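Local coordinates for protein MNMC2 (Aquifex aeolicus, PDB 3VYW) that transfers a methyl group from S-adenosylmethionine to the modified wobble uridine of tRNA, in making its 5-methylaminomethyl group, without the usual fused oxidase domain, at residues F34-Y39 against L293-I297; A112-H117 against P146-H151; R178-V182 against L211-R215. One frame throughout, in Å; residues are numbered along the deposited sequence.

Interaction 1 of 3, residues F34-Y39 against L293-I297; sequences FLRFAY and LEILI
Phe34 and Ile297 meet by a CH-pi contact: CG1 of Ile297 stands over one face of the Phe34 ring, 3.9 Å from its centroid and 23° off the normal. That puts CG1 nearer the rim than the middle, 3.6 Å from Phe34 CE1. The ring gets there because Phe34 CG lies opposite the backbone N (chi1 -173°), which swings it out from the helix to the facing segment.

The remaining touches are apolar. Leu296 CD2 comes to the edge of the same ring, near its plane, 3.8 Å from Phe34 CE1, while Leu293 CD2 approaches obliquely at Phe34 CZ. Helix 24-37 ends here and packs on the C-terminal helix 292-303, and helix 3-18 joins them, with Tyr10 touching Leu293 and Tyr14 touching Ile297. Replacing Phe34 by alanine would probably open a gap among Leu293, Leu296 and Ile297 and leave CG1 of Ile297 without its ring face.

Beyond the helix end, Ala38 CB touches both leucines, 4.0 Å from Leu296 CD2 and 4.1 Å from Leu293 CD2. Tyr39 CE2 adds a 4.0 Å contact with Leu293 CD2; its side chain lies about 8 Å from the bound S-adenosylmethionine.

Interaction 2 of 3, residues A112-H117 against P146-H151; sequences AVALKH and PYREIH
Lys116 NZ donates to the backbone oxygen of Pro146 over 3.0 Å, tilted 30° from the carbonyl plane. The lysine reaches it with a chain bent at chi2 and again at chi4. On the way it crosses Tyr147 at about a right angle, its CD coming 3.6 Å from Tyr147 CE2. The ammonium itself is 5.7 Å from the ring centroid, a long cation-pi pair and at most a weak attraction.

The second polar link joins His117 NE2 and Tyr147 OH, 3.1 Å apart and nearly straight at 165°; either may be the donor. The two rings meet rim to rim, with planes 21° apart. Tyr147 OH sits at the edge of the His117 ring, near its plane, and His117 NE2 likewise at the edge of the Tyr147 ring. Val113 CG2 touches the tyrosine at CD2, 3.9 Å away, and Ile75 of helix 74-86 also touches it.

Further along, Ile150 sets CG2 at 3.7 Å from Ala112 O, and its CG1 lies near Leu115 CB. Ala112 CB meets His151 CD2 at 3.8 Å. The histidine's NE2 bonds to Leu107 O, and its ring meets Tyr109; both residues bind S-adenosylmethionine. Helix 109-121, which follows the first parallel strand of the Rossmann-like methyltransferase fold, is thus packed against the start of helix 148-157.

Tyr147 is therefore held at its hydroxyl by His117 and along its ring by Lys116 and Val113, an arrangement likely to restrict its rotation, while the lysine's positive charge is met at Pro146 by a neutral carbonyl and by Glu120 in a long, weak ion pair.

Interaction 3 of 3, residues R178-V182 against L211-R215; sequences RIKEV and LIKER
The turn 178-182 runs beside the end of helix 206-213, with CA atoms 7.4 Å apart at Ile179 and Leu211 and 7.8 Å apart at Val182 and Arg215.

Ile179 and Arg215 carry most of the contact. In Ile179, CG1 lies opposite the backbone N (chi1 -169°) and the chain stays extended, which carries CD1 over to the helix, 3.8 Å from Leu211 O. The other branch, CG2, meets Leu211 CD1 at 3.9 Å, and CD1 also nears Ile212 CG1. Both branches of Ile179 thus touch Leu211, CD1 at its backbone and CB, CG2 at CD1.

Both segments belong to the Rossmann-like methyltransferase fold and lie on one flank of its central sheet: Ile179 touches Phe132 and Val182 touches Ile130, both of strand 126-133, while Ile212 rests on Leu101 and Val103 of strand 97-103. The turn segment begins at the last residue of helix 175-178, whose first residue, Ala175, binds S-adenosylmethionine.

The position of Arg215 NH1 is doubtful, because it is modelled too close to Ile179 O, and no polar bond to the turn can be rested on it. As modelled, Ile179 CG1 covers one face of the guanidinium, lying 3.4 Å above the plane and toward the rim. Val182 CG1 packs against the aliphatic part, 3.8 Å from Arg215 CD. Within its own segment, and subject to the same doubt about the group, Arg215 NH2 forms a salt bridge with Glu214 OE2 at 3.1 Å, the oxygen lying near the guanidinium plane, and Arg215 NE makes a weak bond to Leu211 O. On the far side of the turn, Arg178 NE pairs with Glu181 OE1 at 2.9 Å, approaching from above the carboxylate plane.

In the fold
Interaction 1 joins distant parts of the chain, helix 24-37 and the C-terminal helix 292-303, and the other two are nested inside the loop it closes. Interaction 2 closes before interaction 3 opens. The centres of interactions 1 and 2 lie 36 Å apart on opposite sides of the chain's centre, and interaction 3 is 26 Å from each by centres. Interaction 3 lies against strands 97-103 and 126-133 of the mixed sheet, and interaction 2 joins helices 109-121 and 148-157 of the same fold, whereas interaction 1 ties together helices from the chain's two ends. Each sends one side chain to within about 7 to 9 Å of the cofactor, from separate places.

Interaction 1 of 3, residues F34-Y39 against L293-I297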
loop_
_atom_site.group_PDB
_atom_site.type_symbol
_atom_site.label_atom_id
_atom_site.label_comp_id
_atom_site.label_asym_id
_atom_site.label_seq_id
_atom_site.Cartn_x
_atom_site.Cartn_y
_atom_site.Cartn_z
ATOM N N PHE A 34 -15.388 -13.630 6.366
ATOM C CA PHE A 34 -15.415 -12.253 6.762
ATOM C C PHE A 34 -14.863 -12.122 8.153
ATOM O O PHE A 34 -14.120 -11.248 8.433
ATOM C CB PHE A 34 -16.844 -11.731 6.688
ATOM C CG PHE A 34 -16.990 -10.274 6.924
ATOM C CD1 PHE A 34 -16.200 -9.375 6.280
ATOM C CD2 PHE A 34 -17.962 -9.803 7.771
ATOM C CE1 PHE A 34 -16.357 -8.032 6.475
ATOM C CE2 PHE A 34 -18.127 -8.468 7.964
ATOM C CZ PHE A 34 -17.321 -7.574 7.324
ATOM N N LEU A 35 -15.239 -13.017 9.026
ATOM C CA LEU A 35 -14.724 -13.005 10.361
ATOM C C LEU A 35 -13.244 -13.241 10.411
ATOM O O LEU A 35 -12.543 -12.618 11.140
ATOM C CB LEU A 35 -15.411 -14.075 11.161
ATOM C CG LEU A 35 -16.857 -13.836 11.462
ATOM C CD1 LEU A 35 -17.388 -14.900 12.364
ATOM C CD2 LEU A 35 -17.049 -12.481 12.074
ATOM N N ARG A 36 -12.770 -14.186 9.646
ATOM C CA ARG A 36 -11.354 -14.398 9.535
ATOM C C ARG A 36 -10.492 -13.310 8.868
ATOM O O ARG A 36 -9.417 -13.067 9.299
ATOM C CB ARG A 36 -11.063 -15.808 9.046
ATOM C CG ARG A 36 -10.267 -15.897 7.799
ATOM C CD ARG A 36 -9.596 -17.213 7.660
ATOM N NE ARG A 36 -10.522 -18.242 7.303
ATOM C CZ ARG A 36 -10.421 -19.472 7.725
ATOM N NH1 ARG A 36 -9.443 -19.824 8.509
ATOM N NH2 ARG A 36 -11.307 -20.335 7.373
ATOM N N PHE A 37 -10.968 -12.674 7.816
ATOM C CA PHE A 37 -10.168 -11.699 7.097
ATOM C C PHE A 37 -10.282 -10.252 7.479
ATOM O O PHE A 37 -9.464 -9.494 7.122
ATOM C CB PHE A 37 -10.440 -11.786 5.616
ATOM C CG PHE A 37 -10.009 -13.048 5.007
ATOM C CD1 PHE A 37 -10.738 -13.622 4.036
ATOM C CD2 PHE A 37 -8.891 -13.659 5.424
ATOM C CE1 PHE A 37 -10.355 -14.800 3.488
ATOM C CE2 PHE A 37 -8.490 -14.836 4.876
ATOM C CZ PHE A 37 -9.222 -15.406 3.905
ATOM N N ALA A 38 -11.331 -9.872 8.167
ATOM C CA ALA A 38 -11.555 -8.487 8.504
ATOM C C ALA A 38 -10.679 -7.989 9.602
ATOM O O ALA A 38 -10.118 -8.735 10.321
ATOM C CB ALA A 38 -13.005 -8.236 8.831
ATOM N N TYR A 39 -10.569 -6.695 9.700
ATOM C CA TYR A 39 -9.822 -6.071 10.760
ATOM C C TYR A 39 -10.607 -5.867 12.045
ATOM O O TYR A 39 -11.658 -6.430 12.223
ATOM C CB TYR A 39 -9.168 -4.790 10.283
ATOM C CG TYR A 39 -10.078 -3.640 10.096
ATOM C CD1 TYR A 39 -9.588 -2.421 9.799
ATOM C CD2 TYR A 39 -11.413 -3.783 10.209
ATOM C CE1 TYR A 39 -10.411 -1.357 9.616
ATOM C CE2 TYR A 39 -12.242 -2.733 10.042
ATOM C CZ TYR A 39 -11.728 -1.522 9.739
ATOM O OH TYR A 39 -12.537 -0.461 9.574
ATOM N N LEU A 293 -15.245 -2.159 4.954
ATOM C CA LEU A 293 -15.738 -3.469 5.251
ATOM C C LEU A 293 -16.543 -3.993 4.130
ATOM O O LEU A 293 -16.554 -5.154 3.878
ATOM C CB LEU A 293 -16.523 -3.487 6.523
ATOM C CG LEU A 293 -15.588 -3.479 7.703
ATOM C CD1 LEU A 293 -16.386 -3.289 8.950
ATOM C CD2 LEU A 293 -14.786 -4.746 7.746
ATOM N N GLU A 294 -17.247 -3.089 3.496
ATOM C CA GLU A 294 -18.122 -3.347 2.387
ATOM C C GLU A 294 -17.409 -3.824 1.161
ATOM O O GLU A 294 -17.888 -4.632 0.451
ATOM C CB GLU A 294 -18.889 -2.076 2.067
ATOM C CG GLU A 294 -20.241 -1.994 2.729
ATOM C CD GLU A 294 -20.834 -0.618 2.697
ATOM O OE1 GLU A 294 -20.391 0.194 1.909
ATOM O OE2 GLU A 294 -21.742 -0.349 3.459
ATOM N N ILE A 295 -16.262 -3.239 0.909
ATOM C CA ILE A 295 -15.447 -3.565 -0.216
ATOM C C ILE A 295 -14.972 -4.961 -0.064
ATOM O O ILE A 295 -14.911 -5.693 -0.990
ATOM C CB ILE A 295 -14.258 -2.623 -0.299
ATOM C CG1 ILE A 295 -14.731 -1.262 -0.759
ATOM C CG2 ILE A 295 -13.230 -3.161 -1.250
ATOM C CD1 ILE A 295 -13.765 -0.147 -0.575
ATOM N N LEU A 296 -14.626 -5.318 1.142
ATOM C CA LEU A 296 -14.285 -6.660 1.464
ATOM C C LEU A 296 -15.433 -7.616 1.288
ATOM O O LEU A 296 -15.249 -8.669 0.774
ATOM C CB LEU A 296 -13.737 -6.732 2.887
ATOM C CG LEU A 296 -13.356 -8.092 3.473
ATOM C CD1 LEU A 296 -12.299 -8.780 2.663
ATOM C CD2 LEU A 296 -12.872 -7.980 4.876
ATOM N N ILE A 297 -16.615 -7.259 1.730
ATOM C CA ILE A 297 -17.743 -8.128 1.601
ATOM C C ILE A 297 -18.078 -8.392 0.152
ATOM O O ILE A 297 -18.316 -9.484 -0.234
ATOM C CB ILE A 297 -18.970 -7.567 2.320
ATOM C CG1 ILE A 297 -18.785 -7.609 3.821
ATOM C CG2 ILE A 297 -20.196 -8.357 1.964
ATOM C CD1 ILE A 297 -19.737 -6.742 4.595
#

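Interaction 2 of 3, residues A112-H117 against P146-H151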
loop_
_atom_site.group_PDB
_atom_site.type_symbol
_atom_site.label_atom_id
_atom_site.label_comp_id
_atom_site.label_asym_id
_atom_site.label_seq_id
_atom_site.Cartn_x
_atom_site.Cartn_y
_atom_site.Cartn_z
ATOM N N ALA A 112 12.314 8.267 4.105
ATOM C CA ALA A 112 13.589 8.522 4.685
ATOM C C ALA A 112 14.672 7.628 4.148
ATOM O O ALA A 112 15.741 8.071 3.878
ATOM C CB ALA A 112 13.502 8.383 6.177
ATOM N N VAL A 113 14.390 6.357 4.012
ATOM C CA VAL A 113 15.352 5.453 3.466
ATOM C C VAL A 113 15.684 5.795 2.038
ATOM O O VAL A 113 16.803 5.745 1.654
ATOM C CB VAL A 113 14.898 4.009 3.629
ATOM C CG1 VAL A 113 15.729 3.082 2.801
ATOM C CG2 VAL A 113 14.987 3.631 5.073
ATOM N N ALA A 114 14.699 6.158 1.263
ATOM C CA ALA A 114 14.948 6.551 -0.081
ATOM C C ALA A 114 15.803 7.784 -0.184
ATOM O O ALA A 114 16.715 7.827 -0.951
ATOM C CB ALA A 114 13.634 6.782 -0.779
ATOM N N LEU A 115 15.491 8.797 0.587
ATOM C CA LEU A 115 16.209 10.040 0.528
ATOM C C LEU A 115 17.645 9.892 0.912
ATOM O O LEU A 115 18.472 10.546 0.386
ATOM C CB LEU A 115 15.546 11.111 1.355
ATOM C CG LEU A 115 14.228 11.683 0.919
ATOM C CD1 LEU A 115 13.726 12.591 2.002
ATOM C CD2 LEU A 115 14.323 12.430 -0.371
ATOM N N LYS A 116 17.958 9.039 1.847
ATOM C CA LYS A 116 19.347 8.834 2.137
ATOM C C LYS A 116 20.128 8.266 0.972
ATOM O O LYS A 116 21.189 8.719 0.661
ATOM C CB LYS A 116 19.489 7.914 3.324
ATOM C CG LYS A 116 20.823 8.046 4.003
ATOM C CD LYS A 116 21.313 6.721 4.514
ATOM C CE LYS A 116 22.771 6.801 4.860
ATOM N NZ LYS A 116 23.052 7.879 5.825
ATOM N N HIS A 117 19.612 7.236 0.353
ATOM C CA HIS A 117 20.184 6.712 -0.837
ATOM C C HIS A 117 20.122 7.601 -2.005
ATOM O O HIS A 117 21.054 7.685 -2.751
ATOM C CB HIS A 117 19.587 5.372 -1.134
ATOM C CG HIS A 117 19.845 4.395 -0.062
ATOM N ND1 HIS A 117 20.718 3.433 -0.182
ATOM C CD2 HIS A 117 19.372 4.329 1.213
ATOM C CE1 HIS A 117 20.775 2.754 0.944
ATOM N NE2 HIS A 117 19.948 3.309 1.793
ATOM N N PRO A 146 22.193 4.076 10.501
ATOM C CA PRO A 146 22.556 5.367 9.918
ATOM C C PRO A 146 21.491 6.225 9.245
ATOM O O PRO A 146 21.800 7.103 8.494
ATOM C CB PRO A 146 23.527 4.949 8.853
ATOM C CG PRO A 146 22.969 3.689 8.386
ATOM C CD PRO A 146 22.563 2.986 9.620
ATOM N N TYR A 147 20.249 5.947 9.522
ATOM C CA TYR A 147 19.098 6.636 9.014
ATOM C C TYR A 147 18.442 7.618 9.938
ATOM O O TYR A 147 17.454 8.168 9.592
ATOM C CB TYR A 147 18.063 5.628 8.565
ATOM C CG TYR A 147 18.557 4.723 7.520
ATOM C CD1 TYR A 147 19.143 3.534 7.844
ATOM C CD2 TYR A 147 18.440 5.042 6.204
ATOM C CE1 TYR A 147 19.608 2.685 6.878
ATOM C CE2 TYR A 147 18.905 4.197 5.234
ATOM C CZ TYR A 147 19.490 3.026 5.590
ATOM O OH TYR A 147 19.948 2.210 4.646
ATOM N N ARG A 148 18.967 7.815 11.123
ATOM C CA ARG A 148 18.369 8.737 12.061
ATOM C C ARG A 148 18.359 10.187 11.695
ATOM O O ARG A 148 17.439 10.864 11.992
ATOM C CB ARG A 148 19.016 8.640 13.403
ATOM C CG ARG A 148 18.992 9.976 14.072
ATOM C CD ARG A 148 19.528 9.916 15.468
ATOM N NE ARG A 148 18.942 8.782 16.132
ATOM C CZ ARG A 148 19.610 7.922 16.880
ATOM N NH1 ARG A 148 20.907 8.081 17.085
ATOM N NH2 ARG A 148 18.974 6.905 17.425
ATOM N N GLU A 149 19.427 10.671 11.108
ATOM C CA GLU A 149 19.537 12.063 10.732
ATOM C C GLU A 149 18.562 12.454 9.674
ATOM O O GLU A 149 17.969 13.509 9.703
ATOM C CB GLU A 149 20.898 12.301 10.158
ATOM C CG GLU A 149 21.676 13.352 10.864
ATOM C CD GLU A 149 22.254 12.854 12.155
ATOM O OE1 GLU A 149 23.439 12.491 12.181
ATOM O OE2 GLU A 149 21.526 12.837 13.152
ATOM N N ILE A 150 18.486 11.597 8.684
ATOM C CA ILE A 150 17.600 11.726 7.561
ATOM C C ILE A 150 16.151 11.600 7.942
ATOM O O ILE A 150 15.322 12.256 7.396
ATOM C CB ILE A 150 17.980 10.717 6.492
ATOM C CG1 ILE A 150 17.398 11.113 5.169
ATOM C CG2 ILE A 150 17.491 9.352 6.854
ATOM C CD1 ILE A 150 17.548 12.569 4.874
ATOM N N HIS A 151 15.843 10.705 8.853
ATOM C CA HIS A 151 14.499 10.587 9.311
ATOM C C HIS A 151 13.964 11.776 10.050
ATOM O O HIS A 151 12.844 12.186 9.842
ATOM C CB HIS A 151 14.362 9.339 10.137
ATOM C CG HIS A 151 12.953 8.910 10.328
ATOM N ND1 HIS A 151 12.530 8.322 11.422
ATOM C CD2 HIS A 151 11.869 9.027 9.515
ATOM C CE1 HIS A 151 11.252 8.066 11.312
ATOM N NE2 HIS A 151 10.848 8.502 10.146
#

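Interaction 3 of 3, residues R178-V182 against L211-R215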
loop_
_atom_site.group_PDB
_atom_site.type_symbol
_atom_site.label_atom_id
_atom_site.label_comp_id
_atom_site.label_asym_id
_atom_site.label_seq_id
_atom_site.Cartn_x
_atom_site.Cartn_y
_atom_site.Cartn_z
ATOM N N ARG A 178 -8.319 12.642 -1.542
ATOM C CA ARG A 178 -7.225 13.550 -1.812
ATOM C C ARG A 178 -6.535 13.364 -3.146
ATOM O O ARG A 178 -5.932 14.263 -3.639
ATOM C CB ARG A 178 -6.204 13.557 -0.698
ATOM C CG ARG A 178 -6.709 13.969 0.663
ATOM C CD ARG A 178 -7.626 15.166 0.654
ATOM N NE ARG A 178 -6.957 16.396 0.310
ATOM C CZ ARG A 178 -6.131 17.042 1.095
ATOM N NH1 ARG A 178 -5.868 16.599 2.293
ATOM N NH2 ARG A 178 -5.577 18.137 0.688
ATOM N N ILE A 179 -6.584 12.179 -3.706
ATOM C CA ILE A 179 -5.832 11.916 -4.900
ATOM C C ILE A 179 -6.265 12.702 -6.112
ATOM O O ILE A 179 -5.466 13.090 -6.911
ATOM C CB ILE A 179 -5.667 10.431 -5.191
ATOM C CG1 ILE A 179 -4.646 10.255 -6.290
ATOM C CG2 ILE A 179 -6.990 9.795 -5.515
ATOM C CD1 ILE A 179 -4.365 8.836 -6.643
ATOM N N LYS A 180 -7.541 12.988 -6.200
ATOM C CA LYS A 180 -8.066 13.649 -7.351
ATOM C C LYS A 180 -7.417 15.002 -7.526
ATOM O O LYS A 180 -7.286 15.478 -8.637
ATOM C CB LYS A 180 -9.575 13.761 -7.279
ATOM C CG LYS A 180 -10.274 12.510 -6.801
ATOM C CD LYS A 180 -11.121 11.862 -7.857
ATOM C CE LYS A 180 -12.110 10.934 -7.193
ATOM N NZ LYS A 180 -13.183 10.434 -8.086
ATOM N N GLU A 181 -6.986 15.602 -6.434
ATOM C CA GLU A 181 -6.287 16.863 -6.486
ATOM C C GLU A 181 -4.954 16.818 -7.165
ATOM O O GLU A 181 -4.458 17.834 -7.576
ATOM C CB GLU A 181 -6.084 17.442 -5.119
ATOM C CG GLU A 181 -7.345 17.615 -4.340
ATOM C CD GLU A 181 -7.057 17.870 -2.900
ATOM O OE1 GLU A 181 -7.952 17.731 -2.077
ATOM O OE2 GLU A 181 -5.921 18.209 -2.603
ATOM N N VAL A 182 -4.338 15.661 -7.258
ATOM C CA VAL A 182 -3.011 15.663 -7.795
ATOM C C VAL A 182 -3.071 15.588 -9.284
ATOM O O VAL A 182 -3.544 14.636 -9.850
ATOM C CB VAL A 182 -2.179 14.512 -7.281
ATOM C CG1 VAL A 182 -0.879 14.459 -8.024
ATOM C CG2 VAL A 182 -1.946 14.645 -5.801
ATOM N N LEU A 211 -6.705 5.426 -10.455
ATOM C CA LEU A 211 -6.347 6.774 -10.144
ATOM C C LEU A 211 -4.865 6.911 -9.959
ATOM O O LEU A 211 -4.297 7.895 -10.279
ATOM C CB LEU A 211 -7.111 7.274 -8.948
ATOM C CG LEU A 211 -8.609 7.289 -9.100
ATOM C CD1 LEU A 211 -9.206 7.548 -7.754
ATOM C CD2 LEU A 211 -9.053 8.362 -10.047
ATOM N N ILE A 212 -4.257 5.903 -9.393
ATOM C CA ILE A 212 -2.837 5.849 -9.230
ATOM C C ILE A 212 -2.163 5.793 -10.547
ATOM O O ILE A 212 -1.108 6.281 -10.684
ATOM C CB ILE A 212 -2.394 4.649 -8.403
ATOM C CG1 ILE A 212 -2.835 4.810 -6.975
ATOM C CG2 ILE A 212 -0.894 4.512 -8.433
ATOM C CD1 ILE A 212 -1.741 5.303 -6.081
ATOM N N LYS A 213 -2.777 5.124 -11.492
ATOM C CA LYS A 213 -2.224 4.916 -12.810
ATOM C C LYS A 213 -2.051 6.216 -13.557
ATOM O O LYS A 213 -1.110 6.401 -14.251
ATOM C CB LYS A 213 -3.114 3.972 -13.591
ATOM C CG LYS A 213 -2.478 3.343 -14.804
ATOM C CD LYS A 213 -3.408 3.357 -15.991
ATOM C CE LYS A 213 -2.864 2.526 -17.112
ATOM N NZ LYS A 213 -3.926 1.961 -17.965
ATOM N N GLU A 214 -2.994 7.112 -13.385
ATOM C CA GLU A 214 -2.981 8.363 -14.054
ATOM C C GLU A 214 -1.799 9.153 -13.587
ATOM O O GLU A 214 -1.389 10.088 -14.205
ATOM C CB GLU A 214 -4.252 9.120 -13.773
ATOM C CG GLU A 214 -5.460 8.598 -14.484
ATOM C CD GLU A 214 -6.729 9.023 -13.799
ATOM O OE1 GLU A 214 -7.774 8.380 -13.979
ATOM O OE2 GLU A 214 -6.689 10.013 -13.073
ATOM N N ARG A 215 -1.254 8.766 -12.464
ATOM C CA ARG A 215 -0.254 9.548 -11.818
ATOM C C ARG A 215 1.113 8.948 -11.848
ATOM O O ARG A 215 1.964 9.337 -11.115
ATOM C CB ARG A 215 -0.698 9.853 -10.419
ATOM C CG ARG A 215 -1.347 11.202 -10.314
ATOM C CD ARG A 215 -2.511 11.248 -9.370
ATOM N NE ARG A 215 -3.744 11.043 -10.066
ATOM C CZ ARG A 215 -4.824 11.744 -9.851
ATOM N NH1 ARG A 215 -4.804 12.706 -8.976
ATOM N NH2 ARG A 215 -5.912 11.489 -10.518
#